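Local atomic coordinates of methylenetetrahydrofolate--tRNA-(uracil-5-)-methyltransferase trmFO (Thermus thermophilus, PDB entry 3G5S), a protein that catalyses the folate-dependent methylation of uridine 54 in tRNA to 5-methyluridine, using FAD as cofactor and NADH or NADPH as reductant. Residues V7-A12 and L29-P34. Sequence-based numbering, arbitrary orientation.
With FAD (flavin-adenine dinucleotide), chain B.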
ATOM      1  N   VAL A   7       8.196 -17.074  -3.803  1.00 10.23           N
ATOM      2  CA  VAL A   7       6.894 -17.686  -3.977  1.00 10.64           C
ATOM      3  C   VAL A   7       5.926 -16.667  -4.562  1.00 10.14           C
ATOM      4  O   VAL A   7       5.527 -15.708  -3.896  1.00 10.40           O
ATOM      5  CB  VAL A   7       6.346 -18.257  -2.647  1.00 11.02           C
ATOM      6  CG1 VAL A   7       5.021 -18.956  -2.888  1.00 12.27           C
ATOM      7  CG2 VAL A   7       7.362 -19.208  -2.003  1.00 11.62           C
ATOM      8  N   GLY A   8       5.567 -16.891  -5.820  1.00 11.03           N
ATOM      9  CA  GLY A   8       4.701 -15.992  -6.564  1.00 11.67           C
ATOM     10  C   GLY A   8       5.509 -15.195  -7.573  1.00 11.28           C
ATOM     11  O   GLY A   8       6.458 -14.509  -7.192  1.00 12.22           O
ATOM     12  N   ALA A   9       5.137 -15.289  -8.848  1.00 11.17           N
ATOM     13  CA  ALA A   9       5.826 -14.583  -9.922  1.00 11.20           C
ATOM     14  C   ALA A   9       4.966 -13.455 -10.485  1.00 11.00           C
ATOM     15  O   ALA A   9       4.801 -13.326 -11.702  1.00 12.31           O
ATOM     16  CB  ALA A   9       6.231 -15.547 -11.017  1.00 12.46           C
ATOM     17  N   GLY A  10       4.418 -12.643  -9.588  1.00 10.72           N
ATOM     18  CA  GLY A  10       3.700 -11.447  -9.979  1.00 11.30           C
ATOM     19  C   GLY A  10       4.629 -10.249 -10.029  1.00  9.97           C
ATOM     20  O   GLY A  10       5.821 -10.371 -10.326  1.00 10.62           O
ATOM     21  N   LEU A  11       4.097  -9.074  -9.726  1.00  9.96           N
ATOM     22  CA  LEU A  11       4.906  -7.856  -9.757  1.00  9.98           C
ATOM     23  C   LEU A  11       6.049  -7.921  -8.735  1.00  9.85           C
ATOM     24  O   LEU A  11       7.211  -7.661  -9.062  1.00 10.75           O
ATOM     25  CB  LEU A  11       4.026  -6.629  -9.495  1.00 10.53           C
ATOM     26  CG  LEU A  11       3.284  -6.038 -10.700  1.00 11.02           C
ATOM     27  CD1 LEU A  11       4.244  -5.307 -11.638  1.00 11.76           C
ATOM     28  CD2 LEU A  11       2.465  -7.075 -11.469  1.00 11.81           C
ATOM     29  N   ALA A  12       5.712  -8.263  -7.493  1.00  9.42           N
ATOM     30  CA  ALA A  12       6.706  -8.303  -6.428  1.00  9.42           C
ATOM     31  C   ALA A  12       7.705  -9.439  -6.594  1.00  9.17           C
ATOM     32  O   ALA A  12       8.906  -9.239  -6.440  1.00  9.23           O
ATOM     33  CB  ALA A  12       6.030  -8.391  -5.066  1.00  9.61           C
ATOM     34  N   LEU A  29      11.857 -19.960  -8.328  1.00 11.38           N
ATOM     35  CA  LEU A  29      10.678 -19.116  -8.456  1.00 11.70           C
ATOM     36  C   LEU A  29       9.459 -19.992  -8.661  1.00 11.72           C
ATOM     37  O   LEU A  29       9.353 -20.688  -9.673  1.00 12.77           O
ATOM     38  CB  LEU A  29      10.855 -18.167  -9.642  1.00 12.12           C
ATOM     39  CG  LEU A  29       9.700 -17.220  -9.967  1.00 12.61           C
ATOM     40  CD1 LEU A  29       9.426 -16.287  -8.804  1.00 12.34           C
ATOM     41  CD2 LEU A  29      10.020 -16.435 -11.225  1.00 13.65           C
ATOM     42  N   PHE A  30       8.553 -19.969  -7.687  1.00 11.75           N
ATOM     43  CA  PHE A  30       7.336 -20.772  -7.737  1.00 11.83           C
ATOM     44  C   PHE A  30       6.186 -19.941  -8.285  1.00 11.99           C
ATOM     45  O   PHE A  30       5.964 -18.807  -7.854  1.00 12.41           O
ATOM     46  CB  PHE A  30       6.934 -21.252  -6.336  1.00 12.06           C
ATOM     47  CG  PHE A  30       7.893 -22.221  -5.700  1.00 12.97           C
ATOM     48  CD1 PHE A  30       8.968 -21.767  -4.954  1.00 13.73           C
ATOM     49  CD2 PHE A  30       7.688 -23.586  -5.807  1.00 14.29           C
ATOM     50  CE1 PHE A  30       9.832 -22.658  -4.350  1.00 14.72           C
ATOM     51  CE2 PHE A  30       8.550 -24.476  -5.207  1.00 15.19           C
ATOM     52  CZ  PHE A  30       9.619 -24.019  -4.476  1.00 15.83           C
ATOM     53  N   GLU A  31       5.442 -20.519  -9.220  1.00 12.46           N
ATOM     54  CA  GLU A  31       4.250 -19.880  -9.745  1.00 12.90           C
ATOM     55  C   GLU A  31       3.225 -20.948 -10.070  1.00 13.34           C
ATOM     56  O   GLU A  31       3.503 -21.880 -10.824  1.00 14.41           O
ATOM     57  CB  GLU A  31       4.577 -19.054 -10.991  1.00 13.63           C
ATOM     58  CG  GLU A  31       3.357 -18.433 -11.652  1.00 13.63           C
ATOM     59  CD  GLU A  31       2.493 -17.664 -10.675  1.00 12.80           C
ATOM     60  OE1 GLU A  31       1.304 -18.031 -10.526  1.00 13.29           O
ATOM     61  OE2 GLU A  31       3.002 -16.702 -10.050  1.00 12.68           O
HETATM   62  N   MSE A  32       2.034 -20.818  -9.501  1.00 13.37           N
HETATM   63  CA  MSE A  32       1.009 -21.831  -9.722  1.00 14.01           C
HETATM   64  C   MSE A  32       0.285 -21.689 -11.064  1.00 14.42           C
HETATM   65  O   MSE A  32      -0.278 -22.660 -11.574  1.00 14.61           O
HETATM   66  CB  MSE A  32       0.014 -21.832  -8.571  1.00 14.75           C
HETATM   67  CG  MSE A  32      -0.850 -20.603  -8.487  1.00 15.24           C
HETATM   68 SE   MSE A  32      -1.954 -20.662  -6.903  1.00 16.99          SE
HETATM   69  CE  MSE A  32      -3.035 -19.078  -7.265  1.00 18.41           C
ATOM     70  N   ARG A  33       0.291 -20.490 -11.633  1.00 13.65           N
ATOM     71  CA  ARG A  33      -0.295 -20.293 -12.949  1.00 13.99           C
ATOM     72  C   ARG A  33       0.576 -20.976 -13.994  1.00 14.52           C
ATOM     73  O   ARG A  33       1.791 -21.049 -13.831  1.00 15.31           O
ATOM     74  CB  ARG A  33      -0.419 -18.804 -13.259  1.00 13.39           C
ATOM     75  CG  ARG A  33      -1.378 -18.066 -12.348  1.00 14.57           C
ATOM     76  CD  ARG A  33      -1.480 -16.595 -12.719  1.00 14.45           C
ATOM     77  NE  ARG A  33      -0.297 -15.807 -12.380  1.00 13.66           N
ATOM     78  CZ  ARG A  33       0.567 -15.312 -13.267  1.00 13.49           C
ATOM     79  NH1 ARG A  33       0.410 -15.539 -14.562  1.00 14.31           N
ATOM     80  NH2 ARG A  33       1.597 -14.581 -12.853  1.00 14.30           N
ATOM     81  N   PRO A  34      -0.033 -21.445 -15.096  1.00 15.74           N
ATOM     82  CA  PRO A  34      -1.447 -21.306 -15.461  1.00 16.69           C
ATOM     83  C   PRO A  34      -2.355 -22.442 -14.984  1.00 16.30           C
ATOM     84  O   PRO A  34      -3.572 -22.305 -15.104  1.00 17.72           O
ATOM     85  CB  PRO A  34      -1.401 -21.319 -16.987  1.00 17.57           C
ATOM     86  CG  PRO A  34      -0.243 -22.202 -17.307  1.00 17.79           C
ATOM     87  CD  PRO A  34       0.761 -22.028 -16.192  1.00 17.11           C
TER
HETATM   88  PA  FAD B 444       0.381 -10.588  -7.924  1.00 10.67           P
HETATM   89  O1A FAD B 444      -1.066 -10.987  -7.874  1.00 11.62           O
HETATM   90  O2A FAD B 444       0.843  -9.729  -9.060  1.00 11.15           O
HETATM   91  O5B FAD B 444       1.327 -11.875  -7.892  1.00 10.59           O
HETATM   92  C5B FAD B 444       1.101 -12.938  -6.987  1.00 11.11           C
HETATM   93  C4B FAD B 444       1.471 -14.223  -7.701  1.00 11.06           C
HETATM   94  O4B FAD B 444       1.467 -15.292  -6.770  1.00 11.27           O
HETATM   95  C3B FAD B 444       0.454 -14.587  -8.781  1.00 11.74           C
HETATM   96  O3B FAD B 444       1.101 -14.837 -10.015  1.00 12.32           O
HETATM   97  C2B FAD B 444      -0.238 -15.837  -8.239  1.00 12.17           C
HETATM   98  O2B FAD B 444      -0.658 -16.756  -9.227  1.00 13.18           O
HETATM   99  C1B FAD B 444       0.847 -16.435  -7.364  1.00 11.61           C
HETATM  100  N9A FAD B 444       0.433 -17.287  -6.239  1.00 12.28           N
HETATM  101  C8A FAD B 444      -0.527 -17.031  -5.300  1.00 12.36           C
HETATM  102  N7A FAD B 444      -0.512 -18.023  -4.386  1.00 12.35           N
HETATM  103  C5A FAD B 444       0.463 -18.903  -4.736  1.00 12.13           C
HETATM  104  C6A FAD B 444       0.924 -20.088  -4.179  1.00 12.86           C
HETATM  105  N6A FAD B 444       0.531 -20.511  -2.970  1.00 13.38           N
HETATM  106  N1A FAD B 444       1.956 -20.742  -4.795  1.00 13.18           N
HETATM  107  C2A FAD B 444       2.518 -20.266  -5.956  1.00 13.01           C
HETATM  108  N3A FAD B 444       2.072 -19.092  -6.518  1.00 12.54           N
HETATM  109  C4A FAD B 444       1.059 -18.447  -5.903  1.00 11.85           C
HETATM  110  N1  FAD B 444      -2.954  -2.339  -8.772  1.00 15.04           N
HETATM  111  C2  FAD B 444      -2.744  -1.153  -9.427  1.00 16.21           C
HETATM  112  O2  FAD B 444      -1.740  -0.482  -9.197  1.00 16.23           O
HETATM  113  N3  FAD B 444      -3.671  -0.715 -10.354  1.00 18.11           N
HETATM  114  C4  FAD B 444      -4.813  -1.438 -10.655  1.00 18.79           C
HETATM  115  O4  FAD B 444      -5.620  -1.021 -11.494  1.00 21.94           O
HETATM  116  C4X FAD B 444      -5.014  -2.644  -9.983  1.00 17.33           C
HETATM  117  N5  FAD B 444      -6.133  -3.406 -10.231  1.00 19.08           N
HETATM  118  C5X FAD B 444      -6.310  -4.601  -9.564  1.00 17.96           C
HETATM  119  C6  FAD B 444      -7.440  -5.367  -9.832  1.00 18.31           C
HETATM  120  C7  FAD B 444      -7.650  -6.567  -9.168  1.00 18.98           C
HETATM  121  C7M FAD B 444      -8.874  -7.390  -9.462  1.00 20.72           C
HETATM  122  C8  FAD B 444      -6.715  -7.006  -8.236  1.00 19.27           C
HETATM  123  C8M FAD B 444      -6.927  -8.305  -7.514  1.00 21.41           C
HETATM  124  C9  FAD B 444      -5.581  -6.243  -7.968  1.00 17.50           C
HETATM  125  C9A FAD B 444      -5.371  -5.035  -8.628  1.00 16.22           C
HETATM  126  N10 FAD B 444      -4.250  -4.263  -8.348  1.00 14.49           N
HETATM  127  C10 FAD B 444      -4.080  -3.081  -9.044  1.00 15.38           C
HETATM  128  C1' FAD B 444      -3.621  -4.346  -6.976  1.00 13.26           C
HETATM  129  C2' FAD B 444      -2.144  -4.778  -6.983  1.00 12.03           C
HETATM  130  O2' FAD B 444      -1.264  -3.690  -7.211  1.00 11.65           O
HETATM  131  C3' FAD B 444      -1.879  -5.915  -7.969  1.00 11.23           C
HETATM  132  O3' FAD B 444      -2.618  -7.030  -7.511  1.00 12.20           O
HETATM  133  C4' FAD B 444      -0.403  -6.293  -8.075  1.00 11.28           C
HETATM  134  O4' FAD B 444      -0.264  -7.184  -9.165  1.00 11.90           O
HETATM  135  C5' FAD B 444       0.132  -6.902  -6.785  1.00 10.60           C
HETATM  136  O5' FAD B 444       1.399  -7.477  -7.021  1.00 10.09           O
HETATM  137  P   FAD B 444       1.835  -8.778  -6.197  1.00  9.68           P
HETATM  138  O1P FAD B 444       1.738  -8.531  -4.726  1.00  9.56           O
HETATM  139  O2P FAD B 444       3.158  -9.206  -6.741  1.00 10.20           O
HETATM  140  O3P FAD B 444       0.694  -9.858  -6.530  1.00  9.96           O
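Gly-8 and Ala-9 meet Phe-30 and Glu-31 in a buried, hydrogen-bonded contact where two parallel strands of a Rossmann-type fold end at the FAD site. Gly-8 N donates to Phe-30 O (2.8 Å), a backbone bond of the Val-7 to Phe-30 parallel bridge. Ala-9 N bonds Glu-31 OE2 (2.8 Å) nearly along the oxygen's C-O axis. Ala-9 CB packs on Leu-29 CD2 (3.9 Å) and the stem of Glu-31.

Glu-31 is the acidic residue that grips the adenosine ribose, as in many FAD- and NAD-binding Rossmann folds. Its chain bends at chi2 (51°), and the carboxylate takes both ribose hydroxyls: FAD O2B reaches OE1, and FAD O3B reaches Glu-31 OE2 (2.7 Å). Arg-33 N hydrogen-bonds the anti lone pair of Glu-31 OE1, which helps fix the carboxylate. The Arg-33 guanidinium turns its edge to the ribose; NE and NH2 donate to FAD O3B, and Thr-43 O and Arg-45 O hold NH1.

Gly-8 CA lies 3.3 Å from FAD O4B and Gly-10 CA 3.2 Å from FAD O5B, leaving no room for a CB. Ala-12 N binds the phosphate oxygen FAD O2P (2.8 Å). SE of selenomethionine Met-32 lies over the adenine face, 3.7 Å from FAD C5A.

The contact closes the beta-alpha-beta unit of strand 4-7, helix 11-22 and strand 27-30. Strands 129-131 and 114-117 flank this strand pair in the sheet, and Leu-11 touches helix 343-361.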